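Local coordinates for protein putative hydrolase (Chromobacterium violaceum, PDB 3MCW) that probably acts as a hydrolase of the isochorismatase family, although its substrate and exact reaction are not established, at residues 40-53 with 182-194. Residues are numbered along the deposited sequence; the frame is centred on the assembly and turned at random. Where two conformers were deposited one is given.
With EDO (1,2-ethanediol), chain K.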
loop_
_atom_site.group_PDB
_atom_site.type_symbol
_atom_site.label_atom_id
_atom_site.label_comp_id
_atom_site.label_asym_id
_atom_site.label_seq_id
_atom_site.Cartn_x
_atom_site.Cartn_y
_atom_site.Cartn_z
ATOM N N ALA A 40 -2.204 13.794 19.842
ATOM C CA ALA A 40 -2.995 14.235 18.694
ATOM C C ALA A 40 -4.170 13.275 18.491
ATOM O O ALA A 40 -5.298 13.680 18.283
ATOM C CB ALA A 40 -2.137 14.316 17.441
ATOM N N CYS A 41 -3.898 11.975 18.570
ATOM C CA CYS A 41 -4.959 10.950 18.473
ATOM C C CYS A 41 -5.977 11.089 19.596
ATOM O O CYS A 41 -7.176 10.990 19.351
ATOM C CB CYS A 41 -4.424 9.546 18.457
ATOM S SG CYS A 41 -3.538 9.104 16.949
ATOM N N ALA A 42 -5.522 11.337 20.817
ATOM C CA ALA A 42 -6.441 11.523 21.960
ATOM C C ALA A 42 -7.353 12.716 21.728
ATOM O O ALA A 42 -8.515 12.671 22.056
ATOM C CB ALA A 42 -5.660 11.695 23.255
ATOM N N GLY A 43 -6.811 13.791 21.147
ATOM C CA GLY A 43 -7.610 14.980 20.858
ATOM C C GLY A 43 -8.694 14.685 19.823
ATOM O O GLY A 43 -9.826 15.142 19.940
ATOM N N LEU A 44 -8.345 13.922 18.792
ATOM C CA LEU A 44 -9.317 13.536 17.784
ATOM C C LEU A 44 -10.400 12.634 18.417
ATOM O O LEU A 44 -11.592 12.848 18.218
ATOM C CB LEU A 44 -8.656 12.810 16.621
ATOM C CG LEU A 44 -7.738 13.650 15.736
ATOM C CD1 LEU A 44 -6.945 12.721 14.798
ATOM C CD2 LEU A 44 -8.527 14.681 14.971
ATOM N N LEU A 45 -9.973 11.652 19.207
ATOM C CA LEU A 45 -10.893 10.685 19.820
ATOM C C LEU A 45 -11.862 11.400 20.749
ATOM O O LEU A 45 -13.057 11.128 20.736
ATOM C CB LEU A 45 -10.081 9.625 20.558
ATOM C CG LEU A 45 -10.831 8.505 21.274
ATOM C CD1 LEU A 45 -11.807 7.819 20.326
ATOM C CD2 LEU A 45 -9.844 7.566 21.938
ATOM N N GLN A 46 -11.357 12.326 21.561
ATOM C CA GLN A 46 -12.219 13.070 22.476
ATOM C C GLN A 46 -13.240 13.912 21.723
ATOM O O GLN A 46 -14.406 13.983 22.118
ATOM C CB GLN A 46 -11.420 13.973 23.405
ATOM C CG GLN A 46 -12.315 14.571 24.520
ATOM C CD GLN A 46 -11.616 15.568 25.386
ATOM O OE1 GLN A 46 -11.552 15.419 26.603
ATOM N NE2 GLN A 46 -11.107 16.608 24.782
ATOM N N ALA A 47 -12.822 14.566 20.635
ATOM C CA ALA A 47 -13.731 15.345 19.835
ATOM C C ALA A 47 -14.808 14.477 19.198
ATOM O O ALA A 47 -15.992 14.868 19.165
ATOM C CB ALA A 47 -12.986 16.138 18.793
ATOM N N TRP A 48 -14.421 13.320 18.670
ATOM C CA TRP A 48 -15.377 12.397 18.066
ATOM C C TRP A 48 -16.393 11.943 19.095
ATOM O O TRP A 48 -17.594 11.878 18.802
ATOM C CB TRP A 48 -14.666 11.229 17.366
ATOM C CG TRP A 48 -14.687 11.326 15.865
ATOM C CD1 TRP A 48 -15.510 10.604 15.059
ATOM C CD2 TRP A 48 -13.922 12.183 15.007
ATOM N NE1 TRP A 48 -15.323 10.975 13.755
ATOM C CE2 TRP A 48 -14.365 11.946 13.697
ATOM C CE3 TRP A 48 -12.880 13.109 15.203
ATOM C CZ2 TRP A 48 -13.804 12.573 12.588
ATOM C CZ3 TRP A 48 -12.349 13.773 14.108
ATOM C CH2 TRP A 48 -12.805 13.484 12.800
ATOM N N ARG A 49 -15.929 11.557 20.264
ATOM C CA ARG A 49 -16.812 11.127 21.341
ATOM C C ARG A 49 -17.755 12.258 21.764
ATOM O O ARG A 49 -18.954 12.045 21.917
ATOM C CB ARG A 49 -16.000 10.641 22.539
ATOM C CG ARG A 49 -15.339 9.309 22.328
ATOM C CD ARG A 49 -14.383 9.016 23.456
ATOM N NE ARG A 49 -13.874 7.643 23.347
ATOM C CZ ARG A 49 -12.823 7.158 23.976
ATOM N NH1 ARG A 49 -12.055 7.905 24.737
ATOM N NH2 ARG A 49 -12.534 5.872 23.839
ATOM N N ALA A 50 -17.211 13.451 21.959
ATOM C CA ALA A 50 -18.002 14.587 22.421
ATOM C C ALA A 50 -19.089 14.937 21.416
ATOM O O ALA A 50 -20.174 15.330 21.816
ATOM C CB ALA A 50 -17.089 15.776 22.696
ATOM N N ARG A 51 -18.809 14.767 20.124
ATOM C CA ARG A 51 -19.732 15.103 19.055
ATOM C C ARG A 51 -20.628 13.929 18.674
ATOM O O ARG A 51 -21.558 14.101 17.867
ATOM C CB ARG A 51 -18.969 15.630 17.842
ATOM C CG ARG A 51 -18.332 17.017 18.056
ATOM C CD ARG A 51 -17.527 17.407 16.837
ATOM N NE ARG A 51 -16.868 18.715 16.949
ATOM C CZ ARG A 51 -17.464 19.887 16.831
ATOM N NH1 ARG A 51 -18.773 19.976 16.610
ATOM N NH2 ARG A 51 -16.749 21.015 16.954
ATOM N N GLY A 52 -20.377 12.746 19.224
ATOM C CA GLY A 52 -21.191 11.594 18.874
ATOM C C GLY A 52 -21.032 11.131 17.439
ATOM O O GLY A 52 -21.975 10.602 16.856
ATOM N N LEU A 53 -19.844 11.304 16.884
ATOM C CA LEU A 53 -19.564 10.928 15.501
ATOM C C LEU A 53 -19.050 9.479 15.418
ATOM O O LEU A 53 -18.561 8.920 16.396
ATOM C CB LEU A 53 -18.539 11.914 14.931
ATOM C CG LEU A 53 -19.075 13.298 14.675
ATOM C CD1 LEU A 53 -17.901 14.244 14.395
ATOM C CD2 LEU A 53 -20.040 13.247 13.480
ATOM N N CYS A 182 -3.419 15.761 6.029
ATOM C CA CYS A 182 -3.644 16.999 6.729
ATOM C C CYS A 182 -3.317 16.850 8.199
ATOM O O CYS A 182 -2.757 15.828 8.619
ATOM C CB CYS A 182 -5.083 17.393 6.527
ATOM S SG CYS A 182 -6.169 16.109 7.146
ATOM N N GLY A 183 -3.528 17.916 8.963
ATOM C CA GLY A 183 -3.234 17.898 10.377
ATOM C C GLY A 183 -4.491 17.817 11.212
ATOM O O GLY A 183 -5.562 18.278 10.837
ATOM N N SER A 184 -4.315 17.316 12.417
ATOM C CA SER A 184 -5.430 17.184 13.341
ATOM C C SER A 184 -6.074 18.529 13.647
ATOM O O SER A 184 -7.288 18.566 13.796
ATOM C CB SER A 184 -5.021 16.481 14.631
ATOM O OG SER A 184 -4.075 17.212 15.379
ATOM N N ALA A 185 -5.318 19.628 13.734
ATOM C CA ALA A 185 -5.922 20.940 14.004
ATOM C C ALA A 185 -6.896 21.287 12.885
ATOM O O ALA A 185 -7.982 21.848 13.150
ATOM C CB ALA A 185 -4.870 22.014 14.183
ATOM N N ASP A 186 -6.521 21.032 11.637
ATOM C CA ASP A 186 -7.347 21.263 10.413
ATOM C C ASP A 186 -8.673 20.522 10.550
ATOM O O ASP A 186 -9.764 20.979 10.233
ATOM C CB ASP A 186 -6.700 20.675 9.100
ATOM C CG ASP A 186 -5.306 21.260 8.743
ATOM O OD1 ASP A 186 -5.078 22.468 9.036
ATOM O OD2 ASP A 186 -4.460 20.505 8.141
ATOM N N ILE A 187 -8.519 19.260 10.922
ATOM C CA ILE A 187 -9.636 18.332 11.037
ATOM C C ILE A 187 -10.616 18.832 12.129
ATOM O O ILE A 187 -11.836 18.871 11.933
ATOM C CB ILE A 187 -9.118 16.922 11.345
ATOM C CG1 ILE A 187 -8.447 16.322 10.104
ATOM C CG2 ILE A 187 -10.275 16.053 11.842
ATOM C CD1 ILE A 187 -7.447 15.225 10.402
ATOM N N LEU A 188 -10.081 19.211 13.284
ATOM C CA LEU A 188 -10.911 19.660 14.390
ATOM C C LEU A 188 -11.643 20.920 14.016
ATOM O O LEU A 188 -12.822 21.070 14.366
ATOM C CB LEU A 188 -10.062 19.854 15.647
ATOM C CG LEU A 188 -9.488 18.578 16.269
ATOM C CD1 LEU A 188 -8.469 18.947 17.366
ATOM C CD2 LEU A 188 -10.602 17.653 16.794
ATOM N N ALA A 189 -10.991 21.824 13.295
ATOM C CA ALA A 189 -11.662 23.035 12.830
ATOM C C ALA A 189 -12.781 22.681 11.856
ATOM O O ALA A 189 -13.880 23.243 11.906
ATOM C CB ALA A 189 -10.659 23.972 12.188
ATOM N N ALA A 190 -12.529 21.720 10.969
ATOM C CA ALA A 190 -13.526 21.323 9.969
ATOM C C ALA A 190 -14.769 20.703 10.618
ATOM O O ALA A 190 -15.899 20.906 10.123
ATOM C CB ALA A 190 -12.922 20.356 8.953
ATOM N N LEU A 191 -14.598 19.987 11.726
ATOM C CA LEU A 191 -15.760 19.447 12.435
ATOM C C LEU A 191 -16.734 20.547 12.855
ATOM O O LEU A 191 -17.938 20.361 12.790
ATOM C CB LEU A 191 -15.344 18.681 13.669
ATOM C CG LEU A 191 -14.579 17.385 13.476
ATOM C CD1 LEU A 191 -14.231 16.758 14.806
ATOM C CD2 LEU A 191 -15.369 16.401 12.593
ATOM N N GLY A 192 -16.195 21.676 13.297
ATOM C CA GLY A 192 -17.001 22.801 13.714
ATOM C C GLY A 192 -17.803 23.476 12.622
ATOM O O GLY A 192 -18.691 24.254 12.937
ATOM N N ASN A 193 -17.467 23.199 11.359
ATOM C CA ASN A 193 -18.155 23.774 10.199
ATOM C C ASN A 193 -19.233 22.879 9.614
ATOM O O ASN A 193 -19.994 23.325 8.748
ATOM C CB ASN A 193 -17.153 24.172 9.112
ATOM C CG ASN A 193 -16.185 25.237 9.559
ATOM O OD1 ASN A 193 -15.010 25.223 9.160
ATOM N ND2 ASN A 193 -16.647 26.144 10.399
ATOM N N ILE A 194 -19.369 21.654 10.118
ATOM C CA ILE A 194 -20.351 20.738 9.572
ATOM C C ILE A 194 -21.761 21.278 9.752
ATOM O O ILE A 194 -22.559 21.277 8.816
ATOM C CB ILE A 194 -20.218 19.355 10.202
ATOM C CG1 ILE A 194 -18.916 18.712 9.703
ATOM C CG2 ILE A 194 -21.451 18.468 9.859
ATOM C CD1 ILE A 194 -18.618 17.402 10.348
HETATM C C1 EDO K . -20.802 18.012 13.715
HETATM O O1 EDO K . -22.077 18.668 13.530
HETATM C C2 EDO K . -20.794 17.304 15.030
HETATM O O2 EDO K . -20.694 18.205 16.131
HETATM O O HOH W 1 -13.792 19.822 16.976
#
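Leu191 lies across the indole of Trp48 at about a right angle, and both its methyls are engaged. CD2 sits over one face, 4.3 Å from the centroid of the six-membered ring and 26° off its normal, which qualifies as a CH-pi contact; CD1 comes to 3.6 Å from Trp48 CZ3. Ile187 meets the same ring differently: its CG2 approaches in the ring plane, 3.7 Å from Trp48 CH2. Holding CG2 anti to the backbone N, with CG1 beside that N, also brings CG2 to 3.8 Å from Leu44 CD2, the two side chains crossing at about a right angle. Trp48 NE1 is satisfied by Pro13 O. Toward the solvent side, Leu188 CD2 presses on Ala47 CB at 3.5 Å, tighter than usual for two carbons. At the N-terminal end, Ser184 CB packs against Leu44 CD2, while Ser184 OG is hydrogen-bonded to Asp146.

Helices 40-51 and 184-191 run nearly parallel, 11° apart and 10.4 Å at closest approach of their axes, side by side over strands 115-121 and 140-149 of the parallel sheet, as expected of the alpha/beta isochorismatase fold. At the C-terminal end, the Arg51 chain runs extended to NE, and a turn about the last torsion (chi4 -76°) lays a guanidinium face over Leu191 C. In its plane, water 1 accepts from Arg51 NH2 and donates to Leu188 O at 3.1 Å, while NH1 donates to O2 of an ethanediol, probably from the crystallisation liquor, at 2.7 Å. No direct hydrogen bond joins the segments: apolar packing and one water bridge hold them, which suggests that cohesion here rests more on shape and burial than on polar pairing.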